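Local coordinates for protein fructose-bisphosphate aldolase (Plasmodium falciparum, PDB 4TR9) that belongs to the class I fructose-bisphosphate aldolases, folds as a TIM barrel, and binds a dihydroxybenzohydrazide ligand in a pocket lined by barrel residues, at residues A[193-198]-A[235-240]; A[151-156]-A[176-181]. All coordinates share one frame; numbering follows the deposited sequence.

Interaction 1. Residues A[193-198]-A[235-240]; sequences IVEPEI and LLKPNM
Segments 193-198 and 235-240 run side by side in parallel, their end-to-end directions 18° apart, with I193 paired to L235 and V194 to L236. V194 carries both backbone bonds of this ladder: its N gives a hydrogen to L235 O at 2.8 Å, and its O receives K237 N at 2.6 Å along a nearly straight N-H...O path (170°). In both bonds the donor stands above the carbonyl plane. Beyond L236 the strand ends, although K237 N still supplies the last backbone bond; further on a water donates to P196 O and to N239 OD1.

On one face I193 and L235 lie alongside each other; on the other, V194 CG1 and L236 CD1 come within 4.3 Å, and L236 CD1 also reaches P196 CD at 3.8 Å, crossing the proline at about a right angle. This second face turns to helix 206-226, where F221 touches L236. E195 and K237 illustrate a different pairing. Both have CG anti to the backbone N and then run extended, pointing the same way, so that they touch along their lengths, E195 OE1 lying 3.5 Å from K237 CD. At the tips the salt bridge is long, 3.9 Å from E195 OE1 to K237 NZ.

The ammonium of K237 instead makes weak hydrogen bonds to S307 and to O07 of 38D, while E195 OE2 bonds weakly to O03 of the ligand. With K152 also near E195 OE1, the buried carboxylate is probably held ionised by surrounding positive charge, although no close bond grips OE1.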
loop_
_atom_site.group_PDB
_atom_site.type_symbol
_atom_site.label_atom_id
_atom_site.label_comp_id
_atom_site.label_asym_id
_atom_site.label_seq_id
_atom_site.Cartn_x
_atom_site.Cartn_y
_atom_site.Cartn_z
ATOM N N ILE A 193 8.363 8.366 21.326
ATOM C CA ILE A 193 9.538 7.569 21.006
ATOM C C ILE A 193 9.101 6.297 20.288
ATOM O O ILE A 193 8.557 5.378 20.902
ATOM C CB ILE A 193 10.353 7.211 22.260
ATOM C CG1 ILE A 193 10.916 8.478 22.906
ATOM C CG2 ILE A 193 11.485 6.263 21.906
ATOM C CD1 ILE A 193 11.866 8.207 24.051
ATOM N N VAL A 194 9.327 6.263 18.980
ATOM C CA VAL A 194 8.930 5.124 18.162
ATOM C C VAL A 194 9.941 3.992 18.288
ATOM O O VAL A 194 11.096 4.134 17.891
ATOM C CB VAL A 194 8.786 5.524 16.684
ATOM C CG1 VAL A 194 8.385 4.323 15.845
ATOM C CG2 VAL A 194 7.772 6.648 16.539
ATOM N N GLU A 195 9.501 2.867 18.845
ATOM C CA GLU A 195 10.396 1.741 19.081
ATOM C C GLU A 195 9.950 0.481 18.342
ATOM O O GLU A 195 9.173 -0.314 18.871
ATOM C CB GLU A 195 10.503 1.454 20.582
ATOM C CG GLU A 195 11.482 0.343 20.937
ATOM C CD GLU A 195 11.520 0.052 22.424
ATOM O OE1 GLU A 195 10.903 0.816 23.196
ATOM O OE2 GLU A 195 12.166 -0.942 22.822
ATOM N N PRO A 196 10.431 0.307 17.102
ATOM C CA PRO A 196 10.235 -0.938 16.356
ATOM C C PRO A 196 11.389 -1.909 16.586
ATOM O O PRO A 196 12.186 -2.147 15.678
ATOM C CB PRO A 196 10.196 -0.462 14.904
ATOM C CG PRO A 196 11.117 0.716 14.894
ATOM C CD PRO A 196 11.025 1.361 16.261
ATOM N N GLU A 197 11.478 -2.460 17.793
ATOM C CA GLU A 197 12.599 -3.320 18.149
ATOM C C GLU A 197 12.585 -4.645 17.399
ATOM O O GLU A 197 11.618 -5.404 17.467
ATOM C CB GLU A 197 12.617 -3.594 19.654
ATOM C CG GLU A 197 13.750 -4.519 20.081
ATOM C CD GLU A 197 13.708 -4.861 21.555
ATOM O OE1 GLU A 197 12.773 -4.405 22.247
ATOM O OE2 GLU A 197 14.610 -5.588 22.022
ATOM N N ILE A 198 13.671 -4.912 16.681
ATOM C CA ILE A 198 13.873 -6.204 16.047
ATOM C C ILE A 198 14.806 -7.051 16.906
ATOM O O ILE A 198 15.962 -6.687 17.122
ATOM C CB ILE A 198 14.460 -6.059 14.635
ATOM C CG1 ILE A 198 13.509 -5.262 13.740
ATOM C CG2 ILE A 198 14.732 -7.424 14.034
ATOM C CD1 ILE A 198 14.009 -5.086 12.328
ATOM N N LEU A 235 11.112 10.772 18.024
ATOM C CA LEU A 235 12.386 10.081 18.176
ATOM C C LEU A 235 12.247 8.624 17.754
ATOM O O LEU A 235 11.154 8.059 17.794
ATOM C CB LEU A 235 12.887 10.167 19.620
ATOM C CG LEU A 235 13.366 11.535 20.117
ATOM C CD1 LEU A 235 13.784 11.455 21.578
ATOM C CD2 LEU A 235 14.508 12.057 19.257
ATOM N N LEU A 236 13.358 8.020 17.350
ATOM C CA LEU A 236 13.360 6.624 16.931
ATOM C C LEU A 236 14.182 5.775 17.890
ATOM O O LEU A 236 15.315 6.122 18.223
ATOM C CB LEU A 236 13.906 6.491 15.508
ATOM C CG LEU A 236 13.964 5.082 14.911
ATOM C CD1 LEU A 236 12.571 4.485 14.793
ATOM C CD2 LEU A 236 14.660 5.101 13.558
ATOM N N LYS A 237 13.610 4.660 18.332
ATOM C CA LYS A 237 14.323 3.739 19.209
ATOM C C LYS A 237 14.431 2.358 18.572
ATOM O O LYS A 237 13.665 1.453 18.903
ATOM C CB LYS A 237 13.632 3.645 20.573
ATOM C CG LYS A 237 14.401 2.836 21.609
ATOM C CD LYS A 237 13.722 2.880 22.967
ATOM C CE LYS A 237 14.495 2.073 23.999
ATOM N NZ LYS A 237 13.878 2.163 25.351
ATOM N N PRO A 238 15.381 2.194 17.641
ATOM C CA PRO A 238 15.579 0.916 16.961
ATOM C C PRO A 238 16.685 0.097 17.609
ATOM O O PRO A 238 17.345 0.567 18.537
ATOM C CB PRO A 238 15.982 1.349 15.557
ATOM C CG PRO A 238 16.806 2.581 15.811
ATOM C CD PRO A 238 16.240 3.241 17.062
ATOM N N ASN A 239 16.882 -1.120 17.119
ATOM C CA ASN A 239 17.996 -1.944 17.558
ATOM C C ASN A 239 19.212 -1.696 16.679
ATOM O O ASN A 239 19.075 -1.335 15.511
ATOM C CB ASN A 239 17.619 -3.423 17.523
ATOM C CG ASN A 239 17.249 -3.896 16.131
ATOM O OD1 ASN A 239 16.532 -3.210 15.401
ATOM N ND2 ASN A 239 17.746 -5.066 15.752
ATOM N N MET A 240 20.400 -1.881 17.242
ATOM C CA MET A 240 21.621 -1.790 16.455
ATOM C C MET A 240 21.672 -2.938 15.456
ATOM O O MET A 240 21.298 -4.066 15.778
ATOM C CB MET A 240 22.857 -1.815 17.357
ATOM C CG MET A 240 22.978 -0.618 18.284
ATOM S SD MET A 240 24.455 -0.709 19.313
ATOM C CE MET A 240 24.329 0.825 20.227
HETATM O O HOH W 1 14.734 -1.467 14.483
#

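Interaction 2. Residues A[151-156]-A[176-181]; sequences AKWRTV and WGLARY. With 38D (N'-[(E)-(2,4-dichlorophenyl)methylidene]-3,4-dihydroxybenzohydrazide), chain K.
W153 places CG anti to its backbone N (chi1 175°), which carries the indole from strand 151-156 to helix 176-181; Y181 answers from the helix with a chi1 of 139°, well off a staggered value, that swings its phenol ring back over the root of the tryptophan. The side chains slide past each other in opposite directions. Each ring therefore covers the other residue's CB: W153 CB sits over the centre of the phenol ring, and Y181 CB lies 3.6 Å from the centroid of the indole six-membered ring. Between them the five-membered ring of W153 and the Y181 ring form an offset stack, with centroids 4.6 Å apart and planes inclined by 28°. W153 CE3 comes within 3.4 Å of Y181 CD1.

One turn back along the helix, L178 packs on the next part of the strand. Its CD2 approaches W153 CD1 at 3.4 Å and also meets T155 OG1 at 3.3 Å, where the leucine and threonine come tip to tip. The phenol hydroxyl of Y181 has a weak hydrogen bond with I193 N.

K152 and R154 leave the opposite side of the strand. The lysine bends at chi2 and chi3 to bring NZ within 3.0 Å of O07 of 38D, whereas R154, extended as far as NE, lays its guanidinium with one face towards the ligand's N11.

Strand and helix run nearly antiparallel, their axes 9.4 Å apart, as the first half of the beta-alpha-beta unit formed by strand 150-157, helix 168-187 and strand 191-198. L178 also packs on V194 and P196 of that last strand, while R180 forms a salt bridge, and W176 NE1 a hydrogen bond, with E173 of the second subunit.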
loop_
_atom_site.group_PDB
_atom_site.type_symbol
_atom_site.label_atom_id
_atom_site.label_comp_id
_atom_site.label_asym_id
_atom_site.label_seq_id
_atom_site.Cartn_x
_atom_site.Cartn_y
_atom_site.Cartn_z
ATOM N N ALA A 151 6.732 10.279 25.518
ATOM C CA ALA A 151 6.188 8.948 25.764
ATOM C C ALA A 151 6.956 7.867 25.010
ATOM O O ALA A 151 7.789 8.166 24.154
ATOM C CB ALA A 151 4.715 8.906 25.388
ATOM N N LYS A 152 6.667 6.610 25.331
ATOM C CA LYS A 152 7.336 5.482 24.691
ATOM C C LYS A 152 6.355 4.344 24.403
ATOM O O LYS A 152 5.368 4.167 25.113
ATOM C CB LYS A 152 8.486 4.980 25.562
ATOM C CG LYS A 152 9.586 4.278 24.785
ATOM C CD LYS A 152 10.095 3.070 25.541
ATOM C CE LYS A 152 8.969 2.084 25.781
ATOM N NZ LYS A 152 9.434 0.874 26.500
ATOM N N TRP A 153 6.649 3.570 23.362
ATOM C CA TRP A 153 5.753 2.525 22.877
ATOM C C TRP A 153 6.579 1.450 22.183
ATOM O O TRP A 153 7.073 1.655 21.074
ATOM C CB TRP A 153 4.712 3.134 21.931
ATOM C CG TRP A 153 3.767 2.188 21.223
ATOM C CD1 TRP A 153 4.090 1.250 20.285
ATOM C CD2 TRP A 153 2.339 2.154 21.345
ATOM N NE1 TRP A 153 2.957 0.612 19.841
ATOM C CE2 TRP A 153 1.868 1.149 20.474
ATOM C CE3 TRP A 153 1.412 2.861 22.120
ATOM C CZ2 TRP A 153 0.513 0.838 20.352
ATOM C CZ3 TRP A 153 0.067 2.552 21.996
ATOM C CH2 TRP A 153 -0.370 1.550 21.120
ATOM N N ARG A 154 6.737 0.307 22.842
ATOM C CA ARG A 154 7.628 -0.741 22.353
ATOM C C ARG A 154 6.909 -1.810 21.534
ATOM O O ARG A 154 5.953 -2.426 21.997
ATOM C CB ARG A 154 8.354 -1.401 23.526
ATOM C CG ARG A 154 9.210 -2.597 23.140
ATOM C CD ARG A 154 9.985 -3.119 24.338
ATOM N NE ARG A 154 10.774 -4.305 24.019
ATOM C CZ ARG A 154 10.378 -5.552 24.252
ATOM N NH1 ARG A 154 11.163 -6.570 23.930
ATOM N NH2 ARG A 154 9.195 -5.781 24.808
ATOM N N THR A 155 7.388 -2.023 20.313
ATOM C CA THR A 155 6.883 -3.092 19.461
ATOM C C THR A 155 8.014 -4.071 19.163
ATOM O O THR A 155 9.183 -3.687 19.142
ATOM C CB THR A 155 6.300 -2.548 18.145
ATOM O OG1 THR A 155 5.640 -1.301 18.390
ATOM C CG2 THR A 155 5.305 -3.535 17.555
ATOM N N VAL A 156 7.668 -5.333 18.936
ATOM C CA VAL A 156 8.675 -6.375 18.773
ATOM C C VAL A 156 8.520 -7.150 17.467
ATOM O O VAL A 156 7.436 -7.637 17.146
ATOM C CB VAL A 156 8.633 -7.367 19.954
ATOM C CG1 VAL A 156 9.510 -8.575 19.675
ATOM C CG2 VAL A 156 9.059 -6.677 21.240
ATOM N N TRP A 176 1.856 0.493 11.650
ATOM C CA TRP A 176 0.620 1.246 11.830
ATOM C C TRP A 176 0.330 1.485 13.308
ATOM O O TRP A 176 -0.208 2.528 13.683
ATOM C CB TRP A 176 -0.558 0.521 11.174
ATOM C CG TRP A 176 -1.782 1.375 11.061
ATOM C CD1 TRP A 176 -2.879 1.350 11.873
ATOM C CD2 TRP A 176 -2.031 2.394 10.084
ATOM N NE1 TRP A 176 -3.798 2.285 11.458
ATOM C CE2 TRP A 176 -3.299 2.939 10.361
ATOM C CE3 TRP A 176 -1.303 2.894 8.999
ATOM C CZ2 TRP A 176 -3.856 3.961 9.595
ATOM C CZ3 TRP A 176 -1.858 3.909 8.240
ATOM C CH2 TRP A 176 -3.122 4.431 8.541
ATOM N N GLY A 177 0.689 0.513 14.142
ATOM C CA GLY A 177 0.519 0.640 15.578
ATOM C C GLY A 177 1.359 1.774 16.130
ATOM O O GLY A 177 0.872 2.606 16.897
ATOM N N LEU A 178 2.628 1.806 15.733
ATOM C CA LEU A 178 3.528 2.888 16.110
ATOM C C LEU A 178 3.041 4.210 15.531
ATOM O O LEU A 178 3.197 5.265 16.144
ATOM C CB LEU A 178 4.951 2.596 15.630
ATOM C CG LEU A 178 5.704 1.462 16.326
ATOM C CD1 LEU A 178 6.852 0.975 15.458
ATOM C CD2 LEU A 178 6.217 1.919 17.681
ATOM N N ALA A 179 2.446 4.138 14.344
ATOM C CA ALA A 179 1.958 5.323 13.651
ATOM C C ALA A 179 0.823 6.001 14.412
ATOM O O ALA A 179 0.852 7.213 14.631
ATOM C CB ALA A 179 1.504 4.958 12.246
ATOM N N ARG A 180 -0.175 5.216 14.807
ATOM C CA ARG A 180 -1.317 5.738 15.551
ATOM C C ARG A 180 -0.877 6.328 16.885
ATOM O O ARG A 180 -1.295 7.424 17.259
ATOM C CB ARG A 180 -2.354 4.636 15.782
ATOM C CG ARG A 180 -2.984 4.100 14.509
ATOM C CD ARG A 180 -3.992 5.078 13.926
ATOM N NE ARG A 180 -5.222 5.140 14.712
ATOM C CZ ARG A 180 -5.551 6.146 15.516
ATOM N NH1 ARG A 180 -6.692 6.113 16.190
ATOM N NH2 ARG A 180 -4.741 7.188 15.643
ATOM N N TYR A 181 -0.025 5.593 17.593
ATOM C CA TYR A 181 0.479 6.015 18.894
ATOM C C TYR A 181 1.180 7.366 18.834
ATOM O O TYR A 181 0.964 8.225 19.687
ATOM C CB TYR A 181 1.434 4.955 19.450
ATOM C CG TYR A 181 2.667 5.513 20.132
ATOM C CD1 TYR A 181 2.619 5.960 21.447
ATOM C CD2 TYR A 181 3.884 5.577 19.462
ATOM C CE1 TYR A 181 3.747 6.463 22.072
ATOM C CE2 TYR A 181 5.013 6.082 20.077
ATOM C CZ TYR A 181 4.939 6.521 21.381
ATOM O OH TYR A 181 6.063 7.019 21.998
HETATM N N12 38D K . 9.353 -6.730 28.916
HETATM C C13 38D K . 10.406 -7.668 28.647
HETATM C C15 38D K . 8.871 -9.438 29.504
HETATM C C17 38D K . 8.975 -11.707 28.744
HETATM C C20 38D K . 10.501 -10.091 27.848
HETATM C C01 38D K . 11.113 -2.993 27.660
HETATM C C02 38D K . 11.749 -1.820 27.255
HETATM O O03 38D K . 12.572 -1.791 26.108
HETATM C C04 38D K . 11.574 -0.658 27.994
HETATM C C05 38D K . 10.772 -0.664 29.121
HETATM C C06 38D K . 10.139 -1.827 29.524
HETATM O O07 38D K . 12.209 0.544 27.607
HETATM C C08 38D K . 10.304 -2.983 28.790
HETATM C C09 38D K . 9.597 -4.252 29.275
HETATM O O10 38D K . 8.824 -4.197 30.224
HETATM N N11 38D K . 9.886 -5.482 28.590
HETATM C C14 38D K . 9.914 -9.112 28.658
HETATM C C16 38D K . 8.395 -10.739 29.548
HETATM CL CL1 38D K . 8.357 -13.333 28.819
HETATM C C19 38D K . 10.022 -11.394 27.894
HETATM CL CL2 38D K . 11.821 -9.718 26.771
#

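How the interactions relate
The two contacts follow each other along the chain, interaction 2 closing before interaction 1 opens, and their centres are about 9 Å apart. Strands 150-157, 191-198 and 235-236 are consecutive in the parallel sheet of the barrel, so interaction 2 joins a strand to its outer helix and interaction 1 continues the sheet. The middle strand links them directly: E195 O and T155 N, 2.9 Å apart, probably share a hydrogen bond, and E197 OE1 forms a salt bridge with R154 NE at 2.7 Å. Together they bring E195 and K237, K152 and R154, half of the eight pocket residues, round one 38D molecule, while the stacked aromatics stay on the helix side.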